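Local coordinates for protein putative succinylglutamate desuccinylase / aspartoacylase (Shewanella amazonensis, PDB 3FMC) that is a putative zinc-dependent hydrolase of the succinylglutamate desuccinylase/aspartoacylase family, probably acting on ester bonds, at residues Val168-Tyr182 / Val236-Arg248. Residues are numbered along the deposited sequence; the frame is centred on the assembly and turned at random. Where two conformers were deposited one is given.
Sequences VLDLHTGPKSCKHLY and VSALTLELGSQER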
ATOM      1  N   VAL C 168      -6.478  31.358 -12.290  1.00 16.38           N
ATOM      2  CA  VAL C 168      -6.252  29.931 -12.088  1.00 15.37           C
ATOM      3  C   VAL C 168      -7.014  29.474 -10.864  1.00 12.21           C
ATOM      4  O   VAL C 168      -6.826  30.052  -9.786  1.00 15.47           O
ATOM      5  CB  VAL C 168      -4.750  29.633 -11.904  1.00 17.65           C
ATOM      6  CG1 VAL C 168      -4.516  28.194 -11.487  1.00 15.88           C
ATOM      7  CG2 VAL C 168      -3.955  30.004 -13.212  1.00 14.97           C
ATOM      8  N   LEU C 169      -7.877  28.487 -11.039  1.00 12.47           N
ATOM      9  CA  LEU C 169      -8.642  27.909  -9.921  1.00 11.70           C
ATOM     10  C   LEU C 169      -8.305  26.416  -9.813  1.00 13.48           C
ATOM     11  O   LEU C 169      -8.584  25.651 -10.724  1.00 13.28           O
ATOM     12  CB  LEU C 169     -10.158  28.073 -10.110  1.00 16.44           C
ATOM     13  CG  LEU C 169     -10.689  29.481 -10.375  1.00 15.79           C
ATOM     14  CD1 LEU C 169     -12.232  29.395 -10.608  1.00 15.13           C
ATOM     15  CD2 LEU C 169     -10.274  30.422  -9.262  1.00 15.02           C
ATOM     16  N   ASP C 170      -7.692  26.030  -8.702  1.00 12.33           N
ATOM     17  CA  ASP C 170      -7.282  24.617  -8.446  1.00 11.56           C
ATOM     18  C   ASP C 170      -8.305  24.048  -7.467  1.00 10.90           C
ATOM     19  O   ASP C 170      -8.427  24.518  -6.347  1.00 13.26           O
ATOM     20  CB  ASP C 170      -5.862  24.593  -7.880  1.00 14.17           C
ATOM     21  CG  ASP C 170      -5.206  23.196  -7.945  1.00 14.82           C
ATOM     22  OD1 ASP C 170      -5.808  22.290  -8.543  1.00 12.86           O
ATOM     23  OD2 ASP C 170      -4.096  23.024  -7.367  1.00 17.97           O
ATOM     24  N   LEU C 171      -9.052  23.064  -7.920  1.00 12.09           N
ATOM     25  CA  LEU C 171     -10.098  22.469  -7.114  1.00 12.82           C
ATOM     26  C   LEU C 171      -9.607  21.216  -6.380  1.00 13.43           C
ATOM     27  O   LEU C 171      -9.247  20.178  -7.007  1.00 13.36           O
ATOM     28  CB  LEU C 171     -11.322  22.131  -7.946  1.00 13.15           C
ATOM     29  CG  LEU C 171     -11.859  23.248  -8.854  1.00 13.52           C
ATOM     30  CD1 LEU C 171     -13.100  22.730  -9.552  1.00 12.00           C
ATOM     31  CD2 LEU C 171     -12.152  24.521  -8.077  1.00 13.99           C
ATOM     32  N   HIS C 172      -9.679  21.320  -5.053  1.00 12.19           N
ATOM     33  CA  HIS C 172      -9.280  20.274  -4.128  1.00 13.75           C
ATOM     34  C   HIS C 172     -10.419  19.944  -3.153  1.00 13.91           C
ATOM     35  O   HIS C 172     -11.500  20.521  -3.197  1.00 12.94           O
ATOM     36  CB  HIS C 172      -8.035  20.739  -3.349  1.00 15.97           C
ATOM     37  CG  HIS C 172      -6.760  20.788  -4.165  1.00 15.34           C
ATOM     38  ND1 HIS C 172      -5.741  19.856  -4.029  1.00 15.10           N
ATOM     39  CD2 HIS C 172      -6.344  21.661  -5.114  1.00 15.18           C
ATOM     40  CE1 HIS C 172      -4.757  20.158  -4.861  1.00 19.90           C
ATOM     41  NE2 HIS C 172      -5.097  21.246  -5.534  1.00 14.77           N
ATOM     42  N   THR C 173     -10.143  18.982  -2.292  1.00 13.05           N
ATOM     43  CA  THR C 173     -10.962  18.690  -1.121  1.00 12.70           C
ATOM     44  C   THR C 173     -10.001  18.406   0.035  1.00 13.84           C
ATOM     45  O   THR C 173      -8.820  18.124  -0.174  1.00 14.06           O
ATOM     46  CB  THR C 173     -11.920  17.486  -1.257  1.00 12.80           C
ATOM     47  OG1 THR C 173     -11.234  16.238  -1.056  1.00 11.68           O
ATOM     48  CG2 THR C 173     -12.691  17.457  -2.600  1.00 11.47           C
ATOM     49  N   GLY C 174     -10.542  18.482   1.249  1.00 11.47           N
ATOM     50  CA  GLY C 174      -9.850  18.035   2.441  1.00 14.03           C
ATOM     51  C   GLY C 174     -10.231  16.579   2.673  1.00 13.83           C
ATOM     52  O   GLY C 174     -10.828  15.946   1.808  1.00 14.33           O
ATOM     53  N   PRO C 175      -9.799  15.998   3.799  1.00 13.03           N
ATOM     54  CA  PRO C 175     -10.125  14.603   4.137  1.00 14.27           C
ATOM     55  C   PRO C 175     -11.566  14.558   4.654  1.00 16.27           C
ATOM     56  O   PRO C 175     -12.446  14.267   3.868  1.00 15.53           O
ATOM     57  CB  PRO C 175      -9.055  14.228   5.169  1.00 13.03           C
ATOM     58  CG  PRO C 175      -8.668  15.545   5.813  1.00 13.86           C
ATOM     59  CD  PRO C 175      -8.785  16.586   4.721  1.00 14.36           C
ATOM     60  N   LYS C 176     -11.797  14.741   5.951  1.00 15.51           N
ATOM     61  CA  LYS C 176     -13.171  15.013   6.481  1.00 13.87           C
ATOM     62  C   LYS C 176     -13.054  16.507   6.704  1.00 13.79           C
ATOM     63  O   LYS C 176     -12.312  16.960   7.586  1.00 14.46           O
ATOM     64  CB  LYS C 176     -13.478  14.284   7.756  1.00 15.47           C
ATOM     65  CG  LYS C 176     -13.411  12.774   7.620  1.00 24.60           C
ATOM     66  CD  LYS C 176     -14.492  12.178   6.716  1.00 31.51           C
ATOM     67  CE  LYS C 176     -14.463  10.655   6.835  1.00 33.80           C
ATOM     68  NZ  LYS C 176     -14.764  10.227   8.254  1.00 38.67           N
ATOM     69  N   SER C 177     -13.728  17.294   5.865  1.00 14.55           N
ATOM     70  CA  SER C 177     -13.456  18.724   5.846  1.00 13.21           C
ATOM     71  C   SER C 177     -14.653  19.609   5.503  1.00 15.14           C
ATOM     72  O   SER C 177     -15.549  19.202   4.793  1.00 15.17           O
ATOM     73  CB  SER C 177     -12.369  18.971   4.800  1.00 13.84           C
ATOM     74  OG  SER C 177     -11.959  20.305   4.637  1.00 12.77           O
ATOM     75  N   CYS C 178     -14.589  20.846   5.975  1.00 17.01           N
ATOM     76  CA  CYS C 178     -15.551  21.850   5.550  1.00 15.01           C
ATOM     77  C   CYS C 178     -14.972  22.503   4.303  1.00 14.54           C
ATOM     78  O   CYS C 178     -13.845  22.220   3.888  1.00 12.50           O
ATOM     79  CB  CYS C 178     -15.825  22.894   6.668  1.00 15.01           C
ATOM     80  SG  CYS C 178     -14.536  23.975   7.037  1.00 17.16           S
ATOM     81  N   LYS C 179     -15.779  23.337   3.646  1.00 13.29           N
ATOM     82  CA  LYS C 179     -15.313  24.089   2.473  1.00 14.94           C
ATOM     83  C   LYS C 179     -14.449  25.263   2.971  1.00 16.12           C
ATOM     84  O   LYS C 179     -14.816  26.014   3.882  1.00 15.65           O
ATOM     85  CB  LYS C 179     -16.509  24.630   1.659  1.00 13.36           C
ATOM     86  CG  LYS C 179     -17.457  23.570   1.251  1.00 16.19           C
ATOM     87  CD  LYS C 179     -18.555  24.096   0.336  1.00 17.67           C
ATOM     88  CE  LYS C 179     -19.523  23.015   0.011  1.00 17.11           C
ATOM     89  NZ  LYS C 179     -20.593  23.517  -0.874  1.00 18.82           N
ATOM     90  N   HIS C 180     -13.293  25.400   2.364  1.00 13.26           N
ATOM     91  CA  HIS C 180     -12.351  26.438   2.672  1.00 13.15           C
ATOM     92  C   HIS C 180     -11.596  26.870   1.425  1.00 14.38           C
ATOM     93  O   HIS C 180     -11.603  26.195   0.395  1.00 15.19           O
ATOM     94  CB  HIS C 180     -11.441  26.123   3.885  1.00 12.73           C
ATOM     95  CG  HIS C 180     -10.597  24.888   3.749  1.00 10.21           C
ATOM     96  ND1 HIS C 180     -11.127  23.610   3.796  1.00 14.57           N
ATOM     97  CD2 HIS C 180      -9.261  24.741   3.678  1.00 15.43           C
ATOM     98  CE1 HIS C 180     -10.138  22.737   3.722  1.00 12.59           C
ATOM     99  NE2 HIS C 180      -8.998  23.402   3.643  1.00 15.13           N
ATOM    100  N   LEU C 181     -10.946  27.999   1.536  1.00 13.51           N
ATOM    101  CA  LEU C 181     -10.261  28.626   0.415  1.00 15.14           C
ATOM    102  C   LEU C 181      -8.906  29.145   0.777  1.00 15.05           C
ATOM    103  O   LEU C 181      -8.724  29.726   1.867  1.00 16.47           O
ATOM    104  CB  LEU C 181     -11.091  29.811  -0.050  1.00 17.29           C
ATOM    105  CG  LEU C 181     -10.647  30.763  -1.169  1.00 15.33           C
ATOM    106  CD1 LEU C 181     -10.630  30.090  -2.573  1.00 15.67           C
ATOM    107  CD2 LEU C 181     -11.544  32.062  -1.222  1.00 12.34           C
ATOM    108  N   TYR C 182      -7.951  28.885  -0.102  1.00 14.61           N
ATOM    109  CA  TYR C 182      -6.649  29.517  -0.043  1.00 14.49           C
ATOM    110  C   TYR C 182      -6.671  30.688  -1.051  1.00 16.06           C
ATOM    111  O   TYR C 182      -7.005  30.533  -2.272  1.00 17.51           O
ATOM    112  CB  TYR C 182      -5.501  28.587  -0.342  1.00 14.79           C
ATOM    113  CG  TYR C 182      -5.279  27.488   0.677  1.00 15.74           C
ATOM    114  CD1 TYR C 182      -6.023  26.320   0.663  1.00 17.71           C
ATOM    115  CD2 TYR C 182      -4.294  27.618   1.641  1.00 19.57           C
ATOM    116  CE1 TYR C 182      -5.801  25.308   1.593  1.00 17.71           C
ATOM    117  CE2 TYR C 182      -4.097  26.675   2.565  1.00 15.84           C
ATOM    118  CZ  TYR C 182      -4.816  25.505   2.555  1.00 18.21           C
ATOM    119  OH  TYR C 182      -4.531  24.542   3.504  1.00 17.44           O
ATOM    120  N   VAL C 236      -2.017  37.978 -12.302  0.50 17.96           N
ATOM    121  CA  VAL C 236      -2.680  36.669 -12.293  0.50 16.91           C
ATOM    122  C   VAL C 236      -3.318  36.418 -10.940  0.50 16.85           C
ATOM    123  O   VAL C 236      -2.735  36.747  -9.918  0.50 18.15           O
ATOM    124  CB  VAL C 236      -1.702  35.508 -12.657  0.50 17.87           C
ATOM    125  CG1 VAL C 236      -2.093  34.156 -11.957  0.50 13.47           C
ATOM    126  CG2 VAL C 236      -1.583  35.373 -14.217  0.50 15.38           C
ATOM    127  N   SER C 237      -4.509  35.821 -10.962  1.00 14.89           N
ATOM    128  CA  SER C 237      -5.233  35.433  -9.772  1.00 17.33           C
ATOM    129  C   SER C 237      -5.067  33.901  -9.721  1.00 15.93           C
ATOM    130  O   SER C 237      -5.212  33.256 -10.726  1.00 19.43           O
ATOM    131  CB  SER C 237      -6.698  35.827  -9.871  1.00 19.71           C
ATOM    132  OG  SER C 237      -6.788  37.244  -9.882  1.00 16.67           O
ATOM    133  N   ALA C 238      -4.772  33.347  -8.551  1.00 13.90           N
ATOM    134  CA  ALA C 238      -4.610  31.887  -8.385  1.00 14.80           C
ATOM    135  C   ALA C 238      -5.103  31.547  -6.998  1.00 14.13           C
ATOM    136  O   ALA C 238      -4.532  31.988  -5.973  1.00 17.33           O
ATOM    137  CB  ALA C 238      -3.176  31.443  -8.590  1.00 15.23           C
ATOM    138  N   LEU C 239      -6.193  30.798  -6.991  1.00 15.80           N
ATOM    139  CA  LEU C 239      -6.914  30.432  -5.764  1.00 17.11           C
ATOM    140  C   LEU C 239      -7.084  28.918  -5.715  1.00 17.92           C
ATOM    141  O   LEU C 239      -7.242  28.272  -6.761  1.00 16.43           O
ATOM    142  CB  LEU C 239      -8.295  31.083  -5.834  1.00 17.90           C
ATOM    143  CG  LEU C 239      -8.193  32.614  -5.993  1.00 18.31           C
ATOM    144  CD1 LEU C 239      -9.190  33.087  -6.973  1.00 26.05           C
ATOM    145  CD2 LEU C 239      -8.328  33.270  -4.644  1.00 23.93           C
ATOM    146  N   THR C 240      -7.103  28.356  -4.497  1.00 16.33           N
ATOM    147  CA  THR C 240      -7.295  26.919  -4.323  1.00 15.64           C
ATOM    148  C   THR C 240      -8.533  26.727  -3.486  1.00 15.90           C
ATOM    149  O   THR C 240      -8.602  27.200  -2.373  1.00 13.92           O
ATOM    150  CB  THR C 240      -6.037  26.277  -3.674  1.00 17.22           C
ATOM    151  OG1 THR C 240      -4.886  26.594  -4.474  1.00 17.85           O
ATOM    152  CG2 THR C 240      -6.179  24.779  -3.511  1.00 15.32           C
ATOM    153  N   LEU C 241      -9.507  26.044  -4.050  1.00 12.34           N
ATOM    154  CA  LEU C 241     -10.755  25.783  -3.397  1.00 14.37           C
ATOM    155  C   LEU C 241     -10.748  24.360  -2.855  1.00 13.77           C
ATOM    156  O   LEU C 241     -10.520  23.432  -3.601  1.00 12.50           O
ATOM    157  CB  LEU C 241     -11.910  25.991  -4.392  1.00 13.24           C
ATOM    158  CG  LEU C 241     -12.242  27.442  -4.901  1.00 11.71           C
ATOM    159  CD1 LEU C 241     -11.188  28.150  -5.665  1.00 14.46           C
ATOM    160  CD2 LEU C 241     -13.618  27.368  -5.671  1.00 15.80           C
ATOM    161  N   GLU C 242     -10.967  24.217  -1.537  1.00 13.74           N
ATOM    162  CA  GLU C 242     -10.973  22.927  -0.829  1.00 14.26           C
ATOM    163  C   GLU C 242     -12.432  22.675  -0.520  1.00 14.85           C
ATOM    164  O   GLU C 242     -12.978  23.140   0.501  1.00 17.24           O
ATOM    165  CB  GLU C 242     -10.137  23.020   0.460  1.00 16.66           C
ATOM    166  CG  GLU C 242      -8.688  23.497   0.313  1.00 19.74           C
ATOM    167  CD  GLU C 242      -7.707  22.387  -0.116  1.00 26.64           C
ATOM    168  OE1 GLU C 242      -7.932  21.221   0.233  1.00 31.54           O
ATOM    169  OE2 GLU C 242      -6.714  22.725  -0.781  1.00 34.11           O
ATOM    170  N   LEU C 243     -13.078  21.955  -1.420  1.00 13.24           N
ATOM    171  CA  LEU C 243     -14.533  21.765  -1.416  1.00 15.35           C
ATOM    172  C   LEU C 243     -15.105  20.575  -0.668  1.00 14.37           C
ATOM    173  O   LEU C 243     -15.730  19.694  -1.236  1.00 18.33           O
ATOM    174  CB  LEU C 243     -15.004  21.804  -2.878  1.00 19.75           C
ATOM    175  CG  LEU C 243     -14.667  23.164  -3.570  1.00 22.49           C
ATOM    176  CD1 LEU C 243     -15.074  23.184  -5.011  1.00 19.24           C
ATOM    177  CD2 LEU C 243     -15.328  24.384  -2.816  1.00 19.97           C
ATOM    178  N   GLY C 244     -14.952  20.584   0.640  1.00 14.40           N
ATOM    179  CA  GLY C 244     -15.534  19.524   1.461  1.00 14.37           C
ATOM    180  C   GLY C 244     -14.625  18.325   1.580  1.00 12.18           C
ATOM    181  O   GLY C 244     -13.397  18.450   1.528  1.00 12.32           O
ATOM    182  N   SER C 245     -15.260  17.168   1.715  1.00 12.15           N
ATOM    183  CA  SER C 245     -14.565  15.953   2.040  1.00 13.08           C
ATOM    184  C   SER C 245     -14.163  15.187   0.782  1.00 13.27           C
ATOM    185  O   SER C 245     -14.766  15.317  -0.284  1.00 11.44           O
ATOM    186  CB  SER C 245     -15.444  15.143   2.988  1.00 17.10           C
ATOM    187  OG  SER C 245     -15.601  15.814   4.223  1.00 16.33           O
ATOM    188  N   GLN C 246     -13.152  14.327   0.930  1.00 12.70           N
ATOM    189  CA  GLN C 246     -12.654  13.503  -0.170  1.00 12.04           C
ATOM    190  C   GLN C 246     -13.517  12.269  -0.310  1.00 14.08           C
ATOM    191  O   GLN C 246     -14.464  12.046   0.467  1.00 14.05           O
ATOM    192  CB  GLN C 246     -11.210  13.046   0.159  1.00 11.30           C
ATOM    193  CG  GLN C 246     -11.126  12.061   1.304  1.00 13.48           C
ATOM    194  CD  GLN C 246      -9.677  11.840   1.752  1.00 15.24           C
ATOM    195  OE1 GLN C 246      -8.761  12.353   1.131  1.00 20.92           O
ATOM    196  NE2 GLN C 246      -9.496  11.189   2.885  1.00 17.10           N
ATOM    197  N   GLU C 247     -13.186  11.447  -1.309  1.00 11.93           N
ATOM    198  CA  GLU C 247     -13.835  10.163  -1.573  1.00 12.46           C
ATOM    199  C   GLU C 247     -15.361  10.235  -1.624  1.00 15.48           C
ATOM    200  O   GLU C 247     -16.073   9.342  -1.122  1.00 16.12           O
ATOM    201  CB  GLU C 247     -13.422   9.149  -0.487  1.00 12.60           C
ATOM    202  CG  GLU C 247     -11.982   8.740  -0.546  1.00 13.76           C
ATOM    203  CD  GLU C 247     -11.695   7.909  -1.794  1.00 24.31           C
ATOM    204  OE1 GLU C 247     -12.644   7.597  -2.580  1.00 31.69           O
ATOM    205  OE2 GLU C 247     -10.572   7.552  -1.968  1.00 30.39           O
ATOM    206  N   ARG C 248     -15.839  11.285  -2.279  0.50 13.50           N
ATOM    207  CA  ARG C 248     -17.250  11.535  -2.351  0.50 15.99           C
ATOM    208  C   ARG C 248     -17.599  12.383  -3.553  0.50 12.77           C
ATOM    209  O   ARG C 248     -16.822  13.253  -3.959  0.50 12.93           O
ATOM    210  CB  ARG C 248     -17.666  12.294  -1.106  0.50 15.49           C
ATOM    211  CG  ARG C 248     -16.916  13.550  -0.930  0.50 19.60           C
ATOM    212  CD  ARG C 248     -17.438  14.389   0.205  0.50 30.98           C
ATOM    213  NE  ARG C 248     -18.475  15.325  -0.184  0.50 26.14           N
ATOM    214  CZ  ARG C 248     -18.285  16.537  -0.712  0.50 23.92           C
ATOM    215  NH1 ARG C 248     -17.067  17.026  -0.984  0.50  8.71           N
ATOM    216  NH2 ARG C 248     -19.366  17.273  -0.966  0.50 11.35           N
TER
HETATM  217  O   HOH W   1      -3.125  24.824  -5.537  1.00 16.88           O
HETATM  218  O   HOH W   2      -5.563  19.246  -0.735  1.00 19.74           O
HETATM  219  O   HOH W   3      -4.369  21.914   1.546  1.00 44.25           O
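Strand 237-243 lies between the two arms of 168-182, parallel to strand 168-174 (axes 37° apart) and antiparallel to His-180-Tyr-182, with backbone hydrogen bonds along both borders, as from His-172 N to Leu-241 O (2.7 Å). Glu-242 carries much of the polar face. Its CB sits over the centre of the His-180 ring, a CH-pi contact 3.4 Å from the centroid, while the bend at chi2 (-82°) swings the carboxylate alongside His-172, OE2 lying 3.5 Å from His-172 CB. Tyr-182 meets Glu-242 CG with its ring edge. His-180 CG stands between its own backbone N and carbonyl carbon (chi1 60°), which lets ND1 donate in the ring plane to Cys-178 O (3.1 Å). With an alanine in place of His-180, one flank of the Glu-242 chain would probably be uncovered and Cys-178 O would lose the ring N-H, keeping Ser-177 OG as a donor. His-172 NE2 donates to Asp-170 OD2 (2.7 Å) from above the carboxylate plane, and water 1 joins that oxygen to Thr-240 OG1, itself also hydrogen-bonded to Asp-211. On the opposite face Leu-241 lies between Leu-171 and Leu-181, its CD1 3.7 Å from Leu-181 CD1. Where the chain turns at Gly-244, Ser-245 OG accepts from Ser-177 N (2.9 Å). His-172, with His-43 and Glu-46, may form an empty zinc site, consistent with this M14-like fold. Helix 48-60 packs on Leu-171 and Leu-243, helix 210-227 on Ala-238; strand 36-40 pairs with 168-174, and strand 341-346 bonds to Lys-176 and Cys-178.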